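Local coordinates for cephalosporin acylase (Bacillus halodurans, PDB 2NLZ), which is of unconfirmed function but probably cleaves amide bonds as an N-terminal nucleophile hydrolase of the gamma-glutamyltranspeptidase family, at residues A53-L58 against F373-Y378; L159-K164 against L504-F509; L306-G311 against G440-P445. The protein carries 1 engineered substitution. All coordinates share one frame; numbering follows the deposited sequence.

Contact 1 (A53-L58 against F373-Y378); sequences ATATAL and FIQSNY
Ala55, in helix 47-61, meets the side chains of Phe373 and Gln375, two residues apart on the same face of strand 370-376. Its methyl CB lies 3.4 Å from Phe373 CE2 and 3.9 Å from Phe373 CZ. The methyl comes to the ring obliquely, and this part of the contact is apolar. Phe373 CG is anti to the backbone N (chi1 -169°), which swings the ring toward the helix. Gln375 CD lies at the edge of the Phe373 ring, in its plane, and Gln375 OE1 is 3.8 Å from Ala55 CB. Gln375 NE2 is 3.3 Å from Ala55 O, but the angle is too poor for a hydrogen bond. The amide is held from outside the pair instead. Trp126 NE1 donates to OE1, and NE2 donates to Asn66 OD1. Both ends of this buried amide are thus used, which fixes its rotation. Trp126 also touches Ala55, so one indole serves both segments. The contact is a helix-on-sheet layer of the kind found in the Ntn-hydrolase sandwich. Helix 122-133 closes over it, and strands 71-78 and 359-365 flank strand 370-376.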
loop_
_atom_site.group_PDB
_atom_site.type_symbol
_atom_site.label_atom_id
_atom_site.label_comp_id
_atom_site.label_asym_id
_atom_site.label_seq_id
_atom_site.Cartn_x
_atom_site.Cartn_y
_atom_site.Cartn_z
ATOM N N ALA D 53 -13.827 -16.504 34.284
ATOM C CA ALA D 53 -15.015 -16.571 33.439
ATOM C C ALA D 53 -14.643 -16.770 31.977
ATOM O O ALA D 53 -15.123 -17.686 31.309
ATOM C CB ALA D 53 -15.857 -15.318 33.601
ATOM N N THR D 54 -13.751 -15.911 31.510
ATOM C CA THR D 54 -13.281 -15.917 30.144
ATOM C C THR D 54 -12.474 -17.169 29.796
ATOM O O THR D 54 -12.571 -17.673 28.682
ATOM C CB THR D 54 -12.416 -14.674 29.896
ATOM O OG1 THR D 54 -13.078 -13.518 30.430
ATOM C CG2 THR D 54 -12.171 -14.481 28.413
ATOM N N ALA D 55 -11.680 -17.664 30.745
ATOM C CA ALA D 55 -10.826 -18.818 30.490
ATOM C C ALA D 55 -11.675 -20.050 30.271
ATOM O O ALA D 55 -11.505 -20.771 29.285
ATOM C CB ALA D 55 -9.864 -19.037 31.639
ATOM N N THR D 56 -12.607 -20.268 31.195
ATOM C CA THR D 56 -13.504 -21.417 31.141
ATOM C C THR D 56 -14.442 -21.319 29.947
ATOM O O THR D 56 -14.808 -22.340 29.367
ATOM C CB THR D 56 -14.336 -21.570 32.435
ATOM O OG1 THR D 56 -14.954 -20.320 32.767
ATOM C CG2 THR D 56 -13.460 -22.018 33.583
ATOM N N ALA D 57 -14.831 -20.092 29.597
ATOM C CA ALA D 57 -15.635 -19.850 28.400
ATOM C C ALA D 57 -14.904 -20.300 27.145
ATOM O O ALA D 57 -15.494 -20.975 26.302
ATOM C CB ALA D 57 -16.027 -18.385 28.291
ATOM N N LEU D 58 -13.618 -19.944 27.057
ATOM C CA LEU D 58 -12.742 -20.287 25.924
ATOM C C LEU D 58 -12.583 -21.789 25.742
ATOM O O LEU D 58 -12.349 -22.279 24.636
ATOM C CB LEU D 58 -11.359 -19.643 26.099
ATOM C CG LEU D 58 -11.259 -18.131 25.890
ATOM C CD1 LEU D 58 -9.996 -17.541 26.514
ATOM C CD2 LEU D 58 -11.350 -17.769 24.422
ATOM N N PHE D 373 -3.653 -13.878 31.691
ATOM C CA PHE D 373 -4.000 -15.295 31.807
ATOM C C PHE D 373 -3.834 -15.986 30.486
ATOM O O PHE D 373 -4.226 -15.452 29.456
ATOM C CB PHE D 373 -5.456 -15.481 32.253
ATOM C CG PHE D 373 -5.794 -16.889 32.648
ATOM C CD1 PHE D 373 -5.662 -17.304 33.971
ATOM C CD2 PHE D 373 -6.237 -17.812 31.700
ATOM C CE1 PHE D 373 -5.967 -18.614 34.341
ATOM C CE2 PHE D 373 -6.541 -19.128 32.062
ATOM C CZ PHE D 373 -6.417 -19.527 33.382
ATOM N N ILE D 374 -3.301 -17.201 30.526
ATOM C CA ILE D 374 -3.092 -17.973 29.323
ATOM C C ILE D 374 -3.228 -19.478 29.612
ATOM O O ILE D 374 -2.761 -19.957 30.650
ATOM C CB ILE D 374 -1.728 -17.587 28.719
ATOM C CG1 ILE D 374 -1.514 -18.197 27.340
ATOM C CG2 ILE D 374 -0.615 -17.918 29.669
ATOM C CD1 ILE D 374 -0.484 -17.454 26.534
ATOM N N GLN D 375 -3.902 -20.218 28.728
ATOM C CA GLN D 375 -3.980 -21.686 28.864
ATOM C C GLN D 375 -3.950 -22.393 27.516
ATOM O O GLN D 375 -4.378 -21.828 26.518
ATOM C CB GLN D 375 -5.197 -22.140 29.702
ATOM C CG GLN D 375 -6.543 -21.928 29.061
ATOM C CD GLN D 375 -7.699 -22.265 29.959
ATOM O OE1 GLN D 375 -7.617 -22.127 31.176
ATOM N NE2 GLN D 375 -8.800 -22.694 29.362
ATOM N N SER D 376 -3.454 -23.631 27.499
ATOM C CA SER D 376 -3.313 -24.383 26.253
ATOM C C SER D 376 -3.303 -25.906 26.427
ATOM O O SER D 376 -2.915 -26.427 27.470
ATOM C CB SER D 376 -2.043 -23.933 25.524
ATOM O OG SER D 376 -1.714 -24.761 24.428
ATOM N N ASN D 377 -3.735 -26.597 25.374
ATOM C CA ASN D 377 -3.564 -28.034 25.229
ATOM C C ASN D 377 -2.287 -28.371 24.461
ATOM O O ASN D 377 -2.133 -29.476 23.945
ATOM C CB ASN D 377 -4.771 -28.627 24.513
ATOM C CG ASN D 377 -5.772 -29.228 25.473
ATOM O OD1 ASN D 377 -5.651 -29.058 26.679
ATOM N ND2 ASN D 377 -6.764 -29.952 24.941
ATOM N N TYR D 378 -1.373 -27.404 24.418
ATOM C CA TYR D 378 -0.192 -27.418 23.556
ATOM C C TYR D 378 -0.576 -27.450 22.076
ATOM O O TYR D 378 -0.903 -26.410 21.506
ATOM C CB TYR D 378 0.794 -28.518 23.951
ATOM C CG TYR D 378 2.111 -28.465 23.223
ATOM C CD1 TYR D 378 2.754 -27.252 22.973
ATOM C CD2 TYR D 378 2.727 -29.634 22.790
ATOM C CE1 TYR D 378 3.975 -27.211 22.296
ATOM C CE2 TYR D 378 3.946 -29.602 22.124
ATOM C CZ TYR D 378 4.561 -28.391 21.879
ATOM O OH TYR D 378 5.765 -28.368 21.217
#

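Contact 2 (L159-K164 against L504-F509); sequences LAKYWK and LDEGAF
Lys161 and Tyr162 of helix 157-173 make a surface contact, largely polar, with Glu506 and Gly507 in the loop between strands 499-502 and 512-517. A salt bridge joins Lys161 NZ to Glu506 OE2 at 3.4 Å. As a hydrogen bond it is weak, and Glu506 is poorly ordered. The lysine chain bends at chi2 and chi3 and lays its CD over the centre of the Tyr162 ring, 4.3 Å above the plane. Both side chains point to the loop. Tyr162 CG is anti to its carbonyl carbon (chi1 -69°), which carries the ring out toward the loop. Tyr162 OH ends 3.2 Å from Glu506 O, which lies near the ring plane at the edge. The same OH is 4.0 Å from Gly507 CA. Other subunits also meet this loop. Leu504 O accepts a hydrogen bond from Gln491 of the second subunit, and Glu506 OE1 has a long, weak ion pair with Arg15 of the third subunit. Asp505 to Ala508 form a type II beta turn. Gly507 is its third residue, and the positive phi of 81° is the glycine conformation expected at that position of such a turn.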
loop_
_atom_site.group_PDB
_atom_site.type_symbol
_atom_site.label_atom_id
_atom_site.label_comp_id
_atom_site.label_asym_id
_atom_site.label_seq_id
_atom_site.Cartn_x
_atom_site.Cartn_y
_atom_site.Cartn_z
ATOM N N LEU D 159 -12.525 -20.206 13.210
ATOM C CA LEU D 159 -12.602 -21.404 14.028
ATOM C C LEU D 159 -12.928 -22.618 13.152
ATOM O O LEU D 159 -12.348 -23.689 13.334
ATOM C CB LEU D 159 -13.639 -21.226 15.135
ATOM C CG LEU D 159 -13.856 -22.380 16.111
ATOM C CD1 LEU D 159 -12.654 -22.539 16.999
ATOM C CD2 LEU D 159 -15.088 -22.119 16.948
ATOM N N ALA D 160 -13.821 -22.426 12.178
ATOM C CA ALA D 160 -14.225 -23.499 11.262
ATOM C C ALA D 160 -13.064 -24.048 10.448
ATOM O O ALA D 160 -13.019 -25.238 10.157
ATOM C CB ALA D 160 -15.323 -23.024 10.338
ATOM N N LYS D 161 -12.133 -23.173 10.081
ATOM C CA LYS D 161 -10.961 -23.566 9.313
ATOM C C LYS D 161 -10.059 -24.519 10.098
ATOM O O LYS D 161 -9.660 -25.564 9.585
ATOM C CB LYS D 161 -10.155 -22.333 8.891
ATOM C CG LYS D 161 -8.951 -22.652 7.993
ATOM C CD LYS D 161 -7.715 -21.795 8.327
ATOM C CE LYS D 161 -7.804 -20.375 7.757
ATOM N NZ LYS D 161 -6.575 -19.575 8.050
ATOM N N TYR D 162 -9.740 -24.154 11.338
ATOM C CA TYR D 162 -8.815 -24.943 12.142
ATOM C C TYR D 162 -9.462 -26.211 12.674
ATOM O O TYR D 162 -8.777 -27.205 12.901
ATOM C CB TYR D 162 -8.257 -24.126 13.300
ATOM C CG TYR D 162 -7.319 -23.028 12.885
ATOM C CD1 TYR D 162 -7.752 -21.706 12.829
ATOM C CD2 TYR D 162 -5.990 -23.306 12.550
ATOM C CE1 TYR D 162 -6.893 -20.687 12.451
ATOM C CE2 TYR D 162 -5.117 -22.292 12.167
ATOM C CZ TYR D 162 -5.581 -20.985 12.121
ATOM O OH TYR D 162 -4.738 -19.967 11.747
ATOM N N TRP D 163 -10.776 -26.159 12.876
ATOM C CA TRP D 163 -11.539 -27.327 13.277
ATOM C C TRP D 163 -11.590 -28.325 12.116
ATOM O O TRP D 163 -11.457 -29.527 12.327
ATOM C CB TRP D 163 -12.950 -26.904 13.697
ATOM C CG TRP D 163 -13.662 -27.812 14.671
ATOM C CD1 TRP D 163 -13.672 -29.183 14.679
ATOM C CD2 TRP D 163 -14.502 -27.403 15.752
ATOM N NE1 TRP D 163 -14.455 -29.649 15.708
ATOM C CE2 TRP D 163 -14.974 -28.575 16.382
ATOM C CE3 TRP D 163 -14.893 -26.161 16.258
ATOM C CZ2 TRP D 163 -15.815 -28.534 17.494
ATOM C CZ3 TRP D 163 -15.735 -26.123 17.354
ATOM C CH2 TRP D 163 -16.183 -27.299 17.960
ATOM N N LYS D 164 -11.775 -27.823 10.895
ATOM C CA LYS D 164 -11.788 -28.682 9.713
ATOM C C LYS D 164 -10.428 -29.267 9.442
ATOM O O LYS D 164 -10.333 -30.431 9.089
ATOM C CB LYS D 164 -12.274 -27.943 8.471
ATOM C CG LYS D 164 -13.759 -28.092 8.204
ATOM C CD LYS D 164 -14.028 -28.113 6.709
ATOM C CE LYS D 164 -13.397 -29.334 6.062
ATOM N NZ LYS D 164 -13.108 -29.088 4.634
ATOM N N LEU D 504 2.566 -16.455 4.035
ATOM C CA LEU D 504 1.235 -16.012 3.664
ATOM C C LEU D 504 0.188 -16.501 4.647
ATOM O O LEU D 504 -0.902 -15.934 4.732
ATOM C CB LEU D 504 0.917 -16.534 2.271
ATOM C CG LEU D 504 0.126 -15.665 1.313
ATOM C CD1 LEU D 504 0.553 -14.208 1.374
ATOM C CD2 LEU D 504 0.378 -16.220 -0.048
ATOM N N ASP D 505 0.533 -17.560 5.381
ATOM C CA ASP D 505 -0.362 -18.184 6.353
ATOM C C ASP D 505 -0.935 -17.190 7.327
ATOM O O ASP D 505 -0.203 -16.468 7.998
ATOM C CB ASP D 505 0.362 -19.271 7.141
ATOM C CG ASP D 505 0.391 -20.596 6.412
ATOM O OD1 ASP D 505 -0.693 -21.205 6.259
ATOM O OD2 ASP D 505 1.493 -21.031 5.998
ATOM N N GLU D 506 -2.258 -17.156 7.380
ATOM C CA GLU D 506 -2.963 -16.365 8.370
ATOM C C GLU D 506 -2.769 -17.041 9.726
ATOM O O GLU D 506 -2.831 -18.269 9.822
ATOM C CB GLU D 506 -4.453 -16.273 8.013
ATOM C CG GLU D 506 -4.765 -15.450 6.758
ATOM C CD GLU D 506 -6.163 -15.711 6.192
ATOM O OE1 GLU D 506 -6.881 -14.726 5.904
ATOM O OE2 GLU D 506 -6.544 -16.894 6.030
ATOM N N GLY D 507 -2.492 -16.251 10.758
ATOM C CA GLY D 507 -2.422 -16.783 12.115
ATOM C C GLY D 507 -1.134 -17.464 12.535
ATOM O O GLY D 507 -0.994 -17.891 13.676
ATOM N N ALA D 508 -0.181 -17.560 11.624
ATOM C CA ALA D 508 1.107 -18.157 11.948
ATOM C C ALA D 508 1.970 -17.222 12.800
ATOM O O ALA D 508 3.008 -17.626 13.316
ATOM C CB ALA D 508 1.840 -18.549 10.671
ATOM N N PHE D 509 1.541 -15.972 12.954
ATOM C CA PHE D 509 2.342 -14.997 13.694
ATOM C C PHE D 509 1.728 -14.609 15.045
ATOM O O PHE D 509 2.054 -13.569 15.632
ATOM C CB PHE D 509 2.655 -13.781 12.816
ATOM C CG PHE D 509 3.590 -14.093 11.686
ATOM C CD1 PHE D 509 4.955 -13.945 11.842
ATOM C CD2 PHE D 509 3.102 -14.552 10.465
ATOM C CE1 PHE D 509 5.821 -14.239 10.804
ATOM C CE2 PHE D 509 3.958 -14.849 9.425
ATOM C CZ PHE D 509 5.319 -14.697 9.593
#

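Contact 3 (L306-G311 against G440-P445); sequences LAFVDG and GGFMQP
Phe308 of helix 294-314 points its ring at Phe442 and Pro445, which follow a Gly-Gly pair in the turn leading into helix 444-457. The pair, Gly440 and Gly441, probably corresponds to the Gly-Gly pair that forms the oxyanion hole in gamma-glutamyltranspeptidases. A similar role here is plausible. Both glycines have positive phi, and they form the bend after strand 431-438. Gly440 O accepts a backbone hydrogen bond from Met443 N, which closes the turn. Phe442 follows. Its CG is anti to the carbonyl carbon (chi1 -70°), which leaves the ring with an edge to Phe308. Phe308 CE1 is 3.7 Å from Phe442 CD2 and near the plane of the Phe442 ring, with the two side chains crossing at about a right angle. The backbone of Phe442 takes part too. Phe442 O lies at the edge of the Phe308 ring, near its plane, 3.2 Å from Phe308 CE2. The same oxygen accepts a hydrogen bond from Gln446 NE2. Met443 points away from helix 294-314. Pro445 then turns back toward it. Val275 of helix 274-283 touches both Phe308 and Pro445 and extends this apolar patch. Pro445 CG sits 3.9 Å from Phe308 CE2, oblique to the ring.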
loop_
_atom_site.group_PDB
_atom_site.type_symbol
_atom_site.label_atom_id
_atom_site.label_comp_id
_atom_site.label_asym_id
_atom_site.label_seq_id
_atom_site.Cartn_x
_atom_site.Cartn_y
_atom_site.Cartn_z
ATOM N N LEU D 306 19.946 -15.471 20.093
ATOM C CA LEU D 306 20.885 -15.916 21.126
ATOM C C LEU D 306 20.175 -16.384 22.393
ATOM O O LEU D 306 20.502 -17.431 22.948
ATOM C CB LEU D 306 21.890 -14.814 21.451
ATOM C CG LEU D 306 22.748 -14.348 20.266
ATOM C CD1 LEU D 306 23.242 -12.915 20.473
ATOM C CD2 LEU D 306 23.907 -15.325 19.991
ATOM N N ALA D 307 19.182 -15.606 22.811
ATOM C CA ALA D 307 18.389 -15.904 23.987
ATOM C C ALA D 307 17.585 -17.195 23.848
ATOM O O ALA D 307 17.418 -17.938 24.822
ATOM C CB ALA D 307 17.459 -14.736 24.285
ATOM N N PHE D 308 17.083 -17.459 22.646
ATOM C CA PHE D 308 16.188 -18.587 22.451
ATOM C C PHE D 308 16.927 -19.920 22.536
ATOM O O PHE D 308 16.390 -20.898 23.067
ATOM C CB PHE D 308 15.421 -18.471 21.132
ATOM C CG PHE D 308 13.972 -18.863 21.235
ATOM C CD1 PHE D 308 13.597 -20.088 21.771
ATOM C CD2 PHE D 308 12.977 -18.003 20.784
ATOM C CE1 PHE D 308 12.251 -20.452 21.871
ATOM C CE2 PHE D 308 11.621 -18.356 20.873
ATOM C CZ PHE D 308 11.262 -19.583 21.424
ATOM N N VAL D 309 18.156 -19.956 22.027
ATOM C CA VAL D 309 18.943 -21.186 22.085
ATOM C C VAL D 309 19.470 -21.414 23.507
ATOM O O VAL D 309 19.738 -22.552 23.914
ATOM C CB VAL D 309 20.062 -21.227 21.031
ATOM C CG1 VAL D 309 20.448 -22.670 20.750
ATOM C CG2 VAL D 309 19.581 -20.619 19.749
ATOM N N ASP D 310 19.579 -20.329 24.265
ATOM C CA ASP D 310 19.866 -20.419 25.686
ATOM C C ASP D 310 18.690 -20.986 26.425
ATOM O O ASP D 310 18.837 -21.956 27.162
ATOM C CB ASP D 310 20.211 -19.054 26.264
ATOM C CG ASP D 310 21.651 -18.696 26.054
ATOM O OD1 ASP D 310 22.444 -19.606 25.727
ATOM O OD2 ASP D 310 21.997 -17.513 26.216
ATOM N N GLY D 311 17.523 -20.386 26.222
ATOM C CA GLY D 311 16.291 -20.842 26.868
ATOM C C GLY D 311 15.957 -22.292 26.563
ATOM O O GLY D 311 15.479 -23.017 27.432
ATOM N N GLY D 440 1.097 -18.342 20.563
ATOM C CA GLY D 440 1.637 -18.955 19.349
ATOM C C GLY D 440 2.803 -19.920 19.420
ATOM O O GLY D 440 3.614 -19.981 18.495
ATOM N N GLY D 441 2.881 -20.695 20.496
ATOM C CA GLY D 441 3.938 -21.695 20.648
ATOM C C GLY D 441 5.306 -21.079 20.870
ATOM O O GLY D 441 5.532 -20.385 21.862
ATOM N N PHE D 442 6.224 -21.331 19.940
ATOM C CA PHE D 442 7.588 -20.788 20.024
ATOM C C PHE D 442 7.715 -19.358 19.475
ATOM O O PHE D 442 8.783 -18.744 19.549
ATOM C CB PHE D 442 8.586 -21.726 19.345
ATOM C CG PHE D 442 8.816 -23.010 20.096
ATOM C CD1 PHE D 442 8.161 -24.184 19.721
ATOM C CD2 PHE D 442 9.689 -23.049 21.177
ATOM C CE1 PHE D 442 8.380 -25.381 20.410
ATOM C CE2 PHE D 442 9.910 -24.239 21.872
ATOM C CZ PHE D 442 9.253 -25.406 21.487
ATOM N N MET D 443 6.616 -18.835 18.928
ATOM C CA MET D 443 6.513 -17.416 18.584
ATOM C C MET D 443 6.476 -16.552 19.860
ATOM O O MET D 443 6.896 -15.384 19.853
ATOM C CB MET D 443 5.255 -17.173 17.730
ATOM C CG MET D 443 4.740 -15.721 17.681
ATOM S SD MET D 443 5.652 -14.706 16.512
ATOM C CE MET D 443 5.073 -13.061 16.923
ATOM N N GLN D 444 5.998 -17.149 20.952
ATOM C CA GLN D 444 5.608 -16.394 22.145
ATOM C C GLN D 444 6.624 -15.382 22.675
ATOM O O GLN D 444 6.307 -14.186 22.753
ATOM C CB GLN D 444 5.042 -17.312 23.246
ATOM C CG GLN D 444 3.689 -17.918 22.844
ATOM C CD GLN D 444 2.808 -18.304 24.010
ATOM O OE1 GLN D 444 2.191 -19.367 24.004
ATOM N NE2 GLN D 444 2.734 -17.443 25.010
ATOM N N PRO D 445 7.854 -15.831 22.987
ATOM C CA PRO D 445 8.821 -14.850 23.477
ATOM C C PRO D 445 9.155 -13.770 22.440
ATOM O O PRO D 445 9.355 -12.601 22.805
ATOM C CB PRO D 445 10.054 -15.701 23.782
ATOM C CG PRO D 445 9.544 -17.099 23.904
ATOM C CD PRO D 445 8.428 -17.183 22.937
#

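How the contacts relate
Contact 3 touches both of the others, while contacts 1 and 2 do not touch. The centres of contacts 1 and 2 are 18 Å apart, their nearest atoms about 8 Å. Contacts 1 and 3 meet where Tyr378 OH lies 4.1 Å from Phe442 CE1. Contacts 2 and 3 meet where Phe509 O lies 3.3 Å from Met443 CE. In sequence, contact 3 is nested between the two segments of contact 2. Ser376 OG has a weak hydrogen bond with Thr358 OG1. Thr358, by family likeness, is probably the catalytic nucleophile. Contact 1, through Ser376, and contact 3, through Gly440-Gly441, thus probably supply neighbouring parts of the active site. Contact 2 is on the surface, beside other subunits.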